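Flavoenzyme PA4991 (Pseudomonas aeruginosa PAO1, PDB 5EZ7) binds one FAD per subunit and probably acts as an FAD-dependent oxidoreductase of the DAO family, with a physiological substrate that is not known. Local coordinates at residues A[29-34]-A[364-369]; A[136-141]-A[300-305]; A[225-230]-A[275-280]. All blocks are in the same frame, centred on the assembly; numbering follows the deposited sequence.

Interaction 1: residues A[29-34]-A[364-369]; sequences AGYATV and DGIRPS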
loop_
_atom_site.group_PDB
_atom_site.type_symbol
_atom_site.label_atom_id
_atom_site.label_comp_id
_atom_site.label_asym_id
_atom_site.label_seq_id
_atom_site.Cartn_x
_atom_site.Cartn_y
_atom_site.Cartn_z
ATOM N N ALA A 29 -11.758 -0.519 17.808
ATOM C CA ALA A 29 -11.852 0.336 18.976
ATOM C C ALA A 29 -13.304 0.740 19.322
ATOM O O ALA A 29 -13.487 1.541 20.222
ATOM C CB ALA A 29 -10.957 1.575 18.799
ATOM N N GLY A 30 -14.320 0.209 18.617
ATOM C CA GLY A 30 -15.750 0.495 18.904
ATOM C C GLY A 30 -16.379 1.660 18.134
ATOM O O GLY A 30 -17.509 2.039 18.414
ATOM N N TYR A 31 -15.673 2.246 17.161
ATOM C CA TYR A 31 -16.244 3.368 16.395
ATOM C C TYR A 31 -17.092 2.818 15.282
ATOM O O TYR A 31 -16.773 1.774 14.713
ATOM C CB TYR A 31 -15.164 4.220 15.752
ATOM C CG TYR A 31 -14.437 5.069 16.712
ATOM C CD1 TYR A 31 -13.474 4.538 17.552
ATOM C CD2 TYR A 31 -14.725 6.419 16.811
ATOM C CE1 TYR A 31 -12.772 5.346 18.449
ATOM C CE2 TYR A 31 -14.051 7.240 17.705
ATOM C CZ TYR A 31 -13.082 6.702 18.528
ATOM O OH TYR A 31 -12.442 7.515 19.417
ATOM N N ALA A 32 -18.143 3.537 14.934
ATOM C CA ALA A 32 -18.899 3.221 13.742
ATOM C C ALA A 32 -18.271 4.011 12.579
ATOM O O ALA A 32 -17.880 5.164 12.744
ATOM C CB ALA A 32 -20.360 3.612 13.952
ATOM N N THR A 33 -18.181 3.400 11.414
ATOM C CA THR A 33 -17.527 3.997 10.248
ATOM C C THR A 33 -18.281 3.737 8.953
ATOM O O THR A 33 -19.059 2.787 8.852
ATOM C CB THR A 33 -16.116 3.420 10.045
ATOM O OG1 THR A 33 -16.194 2.002 9.785
ATOM C CG2 THR A 33 -15.258 3.664 11.219
ATOM N N VAL A 34 -18.058 4.610 7.980
ATOM C CA VAL A 34 -18.333 4.340 6.582
ATOM C C VAL A 34 -17.040 4.584 5.808
ATOM O O VAL A 34 -16.355 5.596 6.061
ATOM C CB VAL A 34 -19.436 5.278 6.056
ATOM C CG1 VAL A 34 -19.579 5.199 4.542
ATOM C CG2 VAL A 34 -20.780 4.921 6.705
ATOM N N ASP A 364 -8.502 15.053 20.868
ATOM C CA ASP A 364 -9.667 15.906 20.684
ATOM C C ASP A 364 -10.891 15.449 21.458
ATOM O O ASP A 364 -11.871 16.197 21.550
ATOM C CB ASP A 364 -10.015 16.054 19.196
ATOM C CG ASP A 364 -9.159 17.125 18.491
ATOM O OD1 ASP A 364 -8.238 17.705 19.142
ATOM O OD2 ASP A 364 -9.437 17.376 17.286
ATOM N N GLY A 365 -10.823 14.247 22.033
ATOM C CA GLY A 365 -11.878 13.725 22.869
ATOM C C GLY A 365 -13.041 13.147 22.088
ATOM O O GLY A 365 -14.118 13.088 22.605
ATOM N N ILE A 366 -12.828 12.678 20.868
ATOM C CA ILE A 366 -13.927 12.136 20.049
ATOM C C ILE A 366 -14.180 10.678 20.455
ATOM O O ILE A 366 -13.286 9.894 20.363
ATOM C CB ILE A 366 -13.594 12.274 18.536
ATOM C CG1 ILE A 366 -13.370 13.739 18.129
ATOM C CG2 ILE A 366 -14.644 11.626 17.657
ATOM C CD1 ILE A 366 -14.570 14.664 18.313
ATOM N N ARG A 367 -15.392 10.337 20.896
ATOM C CA ARG A 367 -15.759 8.963 21.281
ATOM C C ARG A 367 -16.868 8.378 20.432
ATOM O O ARG A 367 -17.612 9.108 19.802
ATOM C CB ARG A 367 -16.237 8.898 22.726
ATOM C CG ARG A 367 -15.293 9.507 23.745
ATOM C CD ARG A 367 -14.000 8.722 23.968
ATOM N NE ARG A 367 -12.937 9.641 24.409
ATOM C CZ ARG A 367 -11.613 9.400 24.390
ATOM N NH1 ARG A 367 -10.765 10.343 24.809
ATOM N NH2 ARG A 367 -11.112 8.233 23.986
ATOM N N PRO A 368 -17.010 7.038 20.435
ATOM C CA PRO A 368 -18.123 6.463 19.679
ATOM C C PRO A 368 -19.443 6.961 20.207
ATOM O O PRO A 368 -19.612 6.994 21.403
ATOM C CB PRO A 368 -17.977 4.951 19.933
ATOM C CG PRO A 368 -16.515 4.754 20.152
ATOM C CD PRO A 368 -16.096 5.982 20.922
ATOM N N SER A 369 -20.332 7.378 19.322
ATOM C CA SER A 369 -21.668 7.796 19.695
ATOM C C SER A 369 -22.664 6.663 19.375
ATOM O O SER A 369 -22.257 5.540 19.208
ATOM C CB SER A 369 -22.037 9.063 18.944
ATOM O OG SER A 369 -23.357 9.411 19.297
#
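Pro368 sets the CG-CD side of its ring over one face of the Tyr31 phenol. Its CG sits above the centre of the ring, 3.9 Å from the centroid and only 6° off the ring normal, a CH-pi contact in which the two side chains cross at about a right angle. Pro368 CD rides over the same face further out, toward CZ and CE2. At the far end of the ring the hydroxyl reaches the backbone: Tyr31 OH donates to Ile366 O over 2.7 Å, the acceptor lying near the ring plane and the hydroxyl tilted 25° from the carbonyl plane. Tyr31 is thus held in two directions, by the proline over its face and by the carbonyl at its edge. Next to it, Gly30 O meets Pro368 CB at 3.3 Å. Ile366 CG2 makes a looser apolar contact with Tyr31 CE2 (4.4 Å), while Leu26 and Ile10 also touch Tyr31. Gly30 and Gly365 follow helices 17-28 and 350-364, each with positive phi in a Schellman motif. The contact joins the loop between helix 17-28 and strand 33-37 to the chain that leaves helix 350-364, at the surface of the Rossmann-type FAD-binding fold.

Interaction 2: residues A[136-141]-A[300-305]; sequences PALRDK and LPWIDL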
loop_
_atom_site.group_PDB
_atom_site.type_symbol
_atom_site.label_atom_id
_atom_site.label_comp_id
_atom_site.label_asym_id
_atom_site.label_seq_id
_atom_site.Cartn_x
_atom_site.Cartn_y
_atom_site.Cartn_z
ATOM N N PRO A 136 15.514 -19.664 -3.166
ATOM C CA PRO A 136 15.599 -20.627 -4.276
ATOM C C PRO A 136 16.340 -20.126 -5.533
ATOM O O PRO A 136 17.166 -20.847 -6.096
ATOM C CB PRO A 136 14.121 -20.901 -4.583
ATOM C CG PRO A 136 13.467 -20.829 -3.241
ATOM C CD PRO A 136 14.161 -19.682 -2.550
ATOM N N ALA A 137 16.064 -18.882 -5.925
ATOM C CA ALA A 137 16.681 -18.257 -7.095
ATOM C C ALA A 137 18.198 -17.975 -6.966
ATOM O O ALA A 137 18.839 -17.645 -7.963
ATOM C CB ALA A 137 15.932 -16.971 -7.446
ATOM N N LEU A 138 18.749 -18.064 -5.752
ATOM C CA LEU A 138 20.179 -17.889 -5.504
ATOM C C LEU A 138 20.910 -19.167 -5.025
ATOM O O LEU A 138 22.058 -19.090 -4.575
ATOM C CB LEU A 138 20.342 -16.788 -4.455
ATOM C CG LEU A 138 19.751 -15.427 -4.757
ATOM C CD1 LEU A 138 20.001 -14.535 -3.578
ATOM C CD2 LEU A 138 20.390 -14.820 -5.989
ATOM N N ARG A 139 20.250 -20.324 -5.117
ATOM C CA ARG A 139 20.865 -21.587 -4.704
ATOM C C ARG A 139 21.891 -22.111 -5.672
ATOM O O ARG A 139 22.724 -22.890 -5.277
ATOM C CB ARG A 139 19.820 -22.663 -4.397
ATOM C CG ARG A 139 19.383 -22.646 -2.938
ATOM C CD ARG A 139 18.063 -23.365 -2.713
ATOM N NE ARG A 139 17.366 -22.830 -1.540
ATOM C CZ ARG A 139 16.088 -23.042 -1.237
ATOM N NH1 ARG A 139 15.306 -23.781 -2.015
ATOM N NH2 ARG A 139 15.577 -22.493 -0.141
ATOM N N ASP A 140 21.842 -21.666 -6.917
ATOM C CA ASP A 140 22.786 -22.065 -7.964
ATOM C C ASP A 140 24.265 -21.938 -7.566
ATOM O O ASP A 140 24.631 -21.066 -6.771
ATOM C CB ASP A 140 22.536 -21.227 -9.235
ATOM C CG ASP A 140 23.119 -21.872 -10.490
ATOM O OD1 ASP A 140 22.437 -22.767 -11.044
ATOM O OD2 ASP A 140 24.244 -21.493 -10.894
ATOM N N LYS A 141 25.103 -22.795 -8.145
ATOM C CA LYS A 141 26.554 -22.805 -7.882
ATOM C C LYS A 141 27.266 -21.580 -8.466
ATOM O O LYS A 141 28.325 -21.174 -7.975
ATOM C CB LYS A 141 27.198 -24.069 -8.469
ATOM C CG LYS A 141 26.514 -25.367 -8.066
ATOM C CD LYS A 141 27.449 -26.564 -8.129
ATOM C CE LYS A 141 28.351 -26.648 -6.897
ATOM N NZ LYS A 141 27.623 -26.992 -5.643
ATOM N N LEU A 300 21.144 -12.994 -12.591
ATOM C CA LEU A 300 20.529 -14.320 -12.453
ATOM C C LEU A 300 20.633 -15.121 -13.776
ATOM O O LEU A 300 19.665 -15.616 -14.304
ATOM C CB LEU A 300 19.065 -14.149 -12.053
ATOM C CG LEU A 300 18.851 -13.519 -10.672
ATOM C CD1 LEU A 300 17.433 -13.008 -10.504
ATOM C CD2 LEU A 300 19.170 -14.500 -9.571
ATOM N N PRO A 301 21.832 -15.260 -14.321
ATOM C CA PRO A 301 21.971 -15.971 -15.612
ATOM C C PRO A 301 21.506 -17.459 -15.660
ATOM O O PRO A 301 21.250 -17.973 -16.726
ATOM C CB PRO A 301 23.465 -15.904 -15.882
ATOM C CG PRO A 301 24.091 -15.703 -14.532
ATOM C CD PRO A 301 23.132 -14.938 -13.711
ATOM N N TRP A 302 21.377 -18.114 -14.511
ATOM C CA TRP A 302 20.983 -19.526 -14.435
ATOM C C TRP A 302 19.476 -19.736 -14.639
ATOM O O TRP A 302 19.035 -20.869 -14.680
ATOM C CB TRP A 302 21.465 -20.176 -13.112
ATOM C CG TRP A 302 21.214 -19.359 -11.879
ATOM C CD1 TRP A 302 20.100 -19.399 -11.067
ATOM C CD2 TRP A 302 22.055 -18.336 -11.340
ATOM N NE1 TRP A 302 20.223 -18.489 -10.050
ATOM C CE2 TRP A 302 21.411 -17.826 -10.184
ATOM C CE3 TRP A 302 23.297 -17.813 -11.707
ATOM C CZ2 TRP A 302 21.967 -16.811 -9.395
ATOM C CZ3 TRP A 302 23.849 -16.782 -10.923
ATOM C CH2 TRP A 302 23.184 -16.296 -9.784
ATOM N N ILE A 303 18.699 -18.653 -14.720
ATOM C CA ILE A 303 17.262 -18.697 -15.026
ATOM C C ILE A 303 16.976 -18.290 -16.488
ATOM O O ILE A 303 17.067 -17.109 -16.833
ATOM C CB ILE A 303 16.477 -17.737 -14.079
ATOM C CG1 ILE A 303 16.724 -18.051 -12.589
ATOM C CG2 ILE A 303 14.966 -17.820 -14.330
ATOM C CD1 ILE A 303 16.278 -19.419 -12.114
ATOM N N ASP A 304 16.627 -19.281 -17.329
ATOM C CA ASP A 304 16.314 -19.065 -18.772
ATOM C C ASP A 304 15.007 -18.267 -18.951
ATOM O O ASP A 304 13.921 -18.768 -18.670
ATOM C CB ASP A 304 16.209 -20.399 -19.538
ATOM C CG ASP A 304 16.232 -20.232 -21.097
ATOM O OD1 ASP A 304 16.116 -19.106 -21.642
ATOM O OD2 ASP A 304 16.376 -21.262 -21.798
ATOM N N LEU A 305 15.155 -17.043 -19.438
ATOM C CA LEU A 305 14.044 -16.158 -19.713
ATOM C C LEU A 305 13.622 -16.140 -21.198
ATOM O O LEU A 305 12.739 -15.377 -21.575
ATOM C CB LEU A 305 14.389 -14.736 -19.211
ATOM C CG LEU A 305 14.645 -14.661 -17.676
ATOM C CD1 LEU A 305 15.074 -13.262 -17.257
ATOM C CD2 LEU A 305 13.447 -15.103 -16.819
#
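Trp302 meets the 136-141 loop with both its indole N-H and one ring face. NE1 donates to Ala137 O at 2.6 Å, with an N-H...O angle of 159°; the oxygen lies in the indole plane, while the donor is tilted 34° from the carbonyl plane. Over one face of the indole lies Asp140, whose CB stands 3.4 Å from the centroid of the five-membered ring in a CH-pi contact. The Asp140 carboxylate continues outward over Trp302 CG and CB, its plane within 1° of the ring plane, so the two flat groups are stacked. The other face of Trp302 is backed by Leu300 CA. Beside the hydrogen bond, Leu300 CD2 touches Ala137 O at 3.5 Å and Leu138 CD2 at 3.8 Å, and Leu138 CD2 also reaches the indole edge near CZ2.

Further out, Trp302 is presented by a type I turn, closed by Ile303 N to Leu300 O, directly after helix 285-299. Trp104 touches both Leu138 and Leu300. Chemically, one directional bond fixes the indole at its edge, whereas Asp140 offers mainly its methylene and the flat of its carboxylate: OD2 is bonded to Gly142 N of its own loop, while the carboxylate as a whole lies flat over Trp302 CG and CB and does not pair with the indole N-H.

Interaction 3: residues A[225-230]-A[275-280]; sequences QRRPLH and IAETDG. With FAD (flavin-adenine dinucleotide), chain B.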
loop_
_atom_site.group_PDB
_atom_site.type_symbol
_atom_site.label_atom_id
_atom_site.label_comp_id
_atom_site.label_asym_id
_atom_site.label_seq_id
_atom_site.Cartn_x
_atom_site.Cartn_y
_atom_site.Cartn_z
ATOM N N GLN A 225 2.635 15.711 -4.035
ATOM C CA GLN A 225 3.514 15.471 -5.192
ATOM C C GLN A 225 3.261 14.064 -5.728
ATOM O O GLN A 225 2.733 13.212 -5.036
ATOM C CB GLN A 225 5.015 15.672 -4.877
ATOM C CG GLN A 225 5.581 14.704 -3.816
ATOM C CD GLN A 225 7.089 14.828 -3.594
ATOM O OE1 GLN A 225 7.712 15.649 -4.187
ATOM N NE2 GLN A 225 7.665 13.978 -2.759
ATOM N N ARG A 226 3.658 13.852 -6.972
ATOM C CA ARG A 226 3.492 12.592 -7.694
ATOM C C ARG A 226 4.877 12.175 -8.182
ATOM O O ARG A 226 5.505 12.913 -8.894
ATOM C CB ARG A 226 2.543 12.800 -8.874
ATOM C CG ARG A 226 1.057 12.883 -8.514
ATOM C CD ARG A 226 0.179 12.961 -9.758
ATOM N NE ARG A 226 -0.889 13.920 -9.556
ATOM C CZ ARG A 226 -2.189 13.660 -9.466
ATOM N NH1 ARG A 226 -2.656 12.439 -9.618
ATOM N NH2 ARG A 226 -3.043 14.657 -9.226
ATOM N N ARG A 227 5.380 11.035 -7.742
ATOM C CA ARG A 227 6.704 10.604 -8.163
ATOM C C ARG A 227 6.529 9.322 -8.917
ATOM O O ARG A 227 6.268 8.279 -8.316
ATOM C CB ARG A 227 7.622 10.414 -6.991
ATOM C CG ARG A 227 8.030 11.749 -6.397
ATOM C CD ARG A 227 8.527 11.566 -4.974
ATOM N NE ARG A 227 9.762 10.790 -4.960
ATOM C CZ ARG A 227 10.026 9.708 -4.222
ATOM N NH1 ARG A 227 11.215 9.111 -4.344
ATOM N NH2 ARG A 227 9.157 9.215 -3.366
ATOM N N PRO A 228 6.641 9.398 -10.250
ATOM C CA PRO A 228 6.326 8.203 -11.029
ATOM C C PRO A 228 7.366 7.058 -10.858
ATOM O O PRO A 228 8.500 7.281 -10.445
ATOM C CB PRO A 228 6.269 8.749 -12.454
ATOM C CG PRO A 228 7.297 9.847 -12.446
ATOM C CD PRO A 228 7.226 10.469 -11.085
ATOM N N LEU A 229 6.909 5.843 -11.103
ATOM C CA LEU A 229 7.759 4.651 -11.217
ATOM C C LEU A 229 7.464 3.986 -12.561
ATOM O O LEU A 229 6.343 4.081 -13.057
ATOM C CB LEU A 229 7.448 3.674 -10.077
ATOM C CG LEU A 229 8.054 4.042 -8.717
ATOM C CD1 LEU A 229 7.446 3.177 -7.656
ATOM C CD2 LEU A 229 9.566 3.876 -8.666
ATOM N N HIS A 230 8.462 3.321 -13.150
ATOM C CA HIS A 230 8.288 2.410 -14.330
ATOM C C HIS A 230 8.698 0.984 -13.960
ATOM O O HIS A 230 9.846 0.571 -14.169
ATOM C CB HIS A 230 9.141 2.880 -15.502
ATOM C CG HIS A 230 8.709 2.346 -16.836
ATOM N ND1 HIS A 230 9.322 2.725 -18.007
ATOM C CD2 HIS A 230 7.705 1.514 -17.195
ATOM C CE1 HIS A 230 8.717 2.156 -19.032
ATOM N NE2 HIS A 230 7.726 1.420 -18.567
ATOM N N ILE A 275 16.097 0.881 -11.218
ATOM C CA ILE A 275 15.707 0.636 -12.598
ATOM C C ILE A 275 14.294 1.204 -12.901
ATOM O O ILE A 275 14.026 1.582 -14.041
ATOM C CB ILE A 275 15.774 -0.868 -12.965
ATOM C CG1 ILE A 275 15.790 -1.049 -14.488
ATOM C CG2 ILE A 275 14.619 -1.643 -12.327
ATOM C CD1 ILE A 275 15.603 -2.476 -14.958
ATOM N N ALA A 276 13.417 1.253 -11.895
ATOM C CA ALA A 276 12.077 1.814 -12.048
ATOM C C ALA A 276 11.994 3.298 -11.739
ATOM O O ALA A 276 10.939 3.840 -11.901
ATOM C CB ALA A 276 11.100 1.063 -11.179
ATOM N N GLU A 277 13.081 3.960 -11.329
ATOM C CA GLU A 277 13.065 5.393 -10.949
ATOM C C GLU A 277 13.326 6.273 -12.158
ATOM O O GLU A 277 13.042 5.851 -13.275
ATOM C CB GLU A 277 14.058 5.670 -9.800
ATOM C CG GLU A 277 13.595 5.075 -8.477
ATOM C CD GLU A 277 12.569 5.925 -7.730
ATOM O OE1 GLU A 277 12.179 7.009 -8.218
ATOM O OE2 GLU A 277 12.147 5.507 -6.623
ATOM N N THR A 278 13.847 7.480 -11.948
ATOM C CA THR A 278 13.965 8.517 -12.972
ATOM C C THR A 278 14.409 8.098 -14.418
ATOM O O THR A 278 13.760 8.498 -15.397
ATOM C CB THR A 278 14.865 9.655 -12.415
ATOM O OG1 THR A 278 14.256 10.136 -11.199
ATOM C CG2 THR A 278 15.003 10.839 -13.371
ATOM N N ASP A 279 15.485 7.324 -14.565
ATOM C CA ASP A 279 15.912 6.922 -15.913
ATOM C C ASP A 279 15.005 5.834 -16.471
ATOM O O ASP A 279 14.704 5.853 -17.644
ATOM C CB ASP A 279 17.373 6.501 -15.955
ATOM C CG ASP A 279 18.297 7.611 -15.530
ATOM O OD1 ASP A 279 18.176 8.750 -16.051
ATOM O OD2 ASP A 279 19.139 7.345 -14.650
ATOM N N GLY A 280 14.520 4.941 -15.624
ATOM C CA GLY A 280 13.472 4.027 -16.043
ATOM C C GLY A 280 12.220 4.732 -16.519
ATOM O O GLY A 280 11.644 4.377 -17.557
HETATM P PA FAD B . -3.897 4.034 -2.545
HETATM O O1A FAD B . -3.537 2.587 -2.456
HETATM O O2A FAD B . -3.576 4.828 -3.780
HETATM O O5B FAD B . -5.449 4.131 -2.232
HETATM C C5B FAD B . -6.197 5.310 -2.454
HETATM C C4B FAD B . -7.617 4.855 -2.715
HETATM O O4B FAD B . -8.482 6.003 -2.757
HETATM C C3B FAD B . -7.734 4.110 -4.048
HETATM O O3B FAD B . -8.303 2.812 -3.861
HETATM C C2B FAD B . -8.621 5.018 -4.879
HETATM O O2B FAD B . -9.475 4.343 -5.799
HETATM C C1B FAD B . -9.398 5.795 -3.812
HETATM N N9A FAD B . -9.872 7.104 -4.275
HETATM C C8A FAD B . -9.174 8.000 -4.994
HETATM N N7A FAD B . -9.934 9.082 -5.241
HETATM C C5A FAD B . -11.128 8.887 -4.670
HETATM C C6A FAD B . -12.378 9.653 -4.574
HETATM N N6A FAD B . -12.443 10.863 -5.148
HETATM N N1A FAD B . -13.406 9.121 -3.892
HETATM C C2A FAD B . -13.312 7.907 -3.320
HETATM N N3A FAD B . -12.199 7.146 -3.372
HETATM C C4A FAD B . -11.096 7.582 -4.030
HETATM N N1 FAD B . 5.428 0.527 0.229
HETATM C C2 FAD B . 6.003 -0.400 1.023
HETATM O O2 FAD B . 5.950 -0.251 2.267
HETATM N N3 FAD B . 6.630 -1.481 0.528
HETATM C C4 FAD B . 6.732 -1.708 -0.779
HETATM O O4 FAD B . 7.309 -2.724 -1.216
HETATM C C4X FAD B . 6.130 -0.745 -1.707
HETATM N N5 FAD B . 6.204 -0.920 -3.040
HETATM C C5X FAD B . 5.637 -0.036 -3.881
HETATM C C6 FAD B . 5.721 -0.263 -5.249
HETATM C C7 FAD B . 5.150 0.617 -6.146
HETATM C C7M FAD B . 5.239 0.340 -7.616
HETATM C C8 FAD B . 4.417 1.804 -5.639
HETATM C C8M FAD B . 3.758 2.800 -6.570
HETATM C C9 FAD B . 4.345 2.033 -4.277
HETATM C C9A FAD B . 4.927 1.161 -3.360
HETATM N N10 FAD B . 4.861 1.363 -1.953
HETATM C C10 FAD B . 5.444 0.416 -1.103
HETATM C "C1'" FAD B . 4.160 2.496 -1.372
HETATM C "C2'" FAD B . 2.709 2.097 -1.168
HETATM O "O2'" FAD B . 2.190 1.399 -2.308
HETATM C "C3'" FAD B . 1.851 3.312 -0.847
HETATM O "O3'" FAD B . 2.543 4.121 0.126
HETATM C "C4'" FAD B . 0.496 2.890 -0.285
HETATM O "O4'" FAD B . -0.015 1.733 -0.948
HETATM C "C5'" FAD B . -0.530 3.998 -0.422
HETATM O "O5'" FAD B . -1.731 3.611 0.260
HETATM P P FAD B . -3.011 4.562 0.168
HETATM O O1P FAD B . -4.203 3.802 0.691
HETATM O O2P FAD B . -2.615 5.853 0.788
HETATM O O3P FAD B . -3.124 4.863 -1.403
HETATM O O HOH W 1 10.889 9.133 -10.577
#
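Two hydrogen bonds join His230 to the segment 275-280. Its backbone N donates to Ala276 O at 2.8 Å, nearly straight at 170° and on a lone pair in the carbonyl plane. The imidazole adds the second: ND1 donates to Gly280 O at 2.9 Å, with the oxygen in the ring plane but the donor well above the carbonyl plane. With CG anti to the backbone N (chi1 -160°), the ring lies where ND1 can meet that oxygen. NE2 is hydrogen-bonded to Thr312 OG1, so both ring nitrogens are engaged. Weaker CA-H...O contacts run both ways, from Leu229 CA to Ala276 O and from Ala276 CA to His230 O.

Among the van der Waals contacts, the two methyls of Leu229 serve different partners. CD2 touches Ala276 CB (4.1 Å), an apolar contact, and packs 3.7 Å from Glu277 OE2, while CD1 touches the flavin methyl C7M of FAD at 3.6 Å.

Charge and water complete the contact. Arg227 NH1 and Glu277 OE2 stay 4.4 Å apart, beyond a salt bridge; Glu277 is instead paired with Arg317, and Arg227 with Glu319. A water donates to Pro228 O and, weakly, to Glu277 OE1.

Glu277 occupies the N-cap position of helix 278-282, whose first turn abuts His230. Strand 224-236 lies between strands 267-272 and 309-320 in the large mixed sheet, and here the helix start meets the strand that passes the dimethylbenzene end of the flavin.

How the interactions relate
Of the three contacts, interaction 3 alone reaches the cofactor, through Leu229 of the FAD pocket; its Ala276 side chain is also about 7 Å from that of Gln50, an FAD-binding residue. Interaction 2 lies further out, its centre about 27 Å from that of interaction 3 and their nearest atoms about 11 Å apart, with Leu300 still about 12 Å from Gln50 between side chains. Leu300 touches Trp269 of strand 267-272, the neighbour of strand 224-236 in the same sheet. Interaction 1 is on the opposite side of the chain's centre, in the nucleotide-binding part, with centres about 39 Å from interaction 3 and 52 Å from interaction 2. Segments 29-34 and 364-369 enclose the other four in sequence.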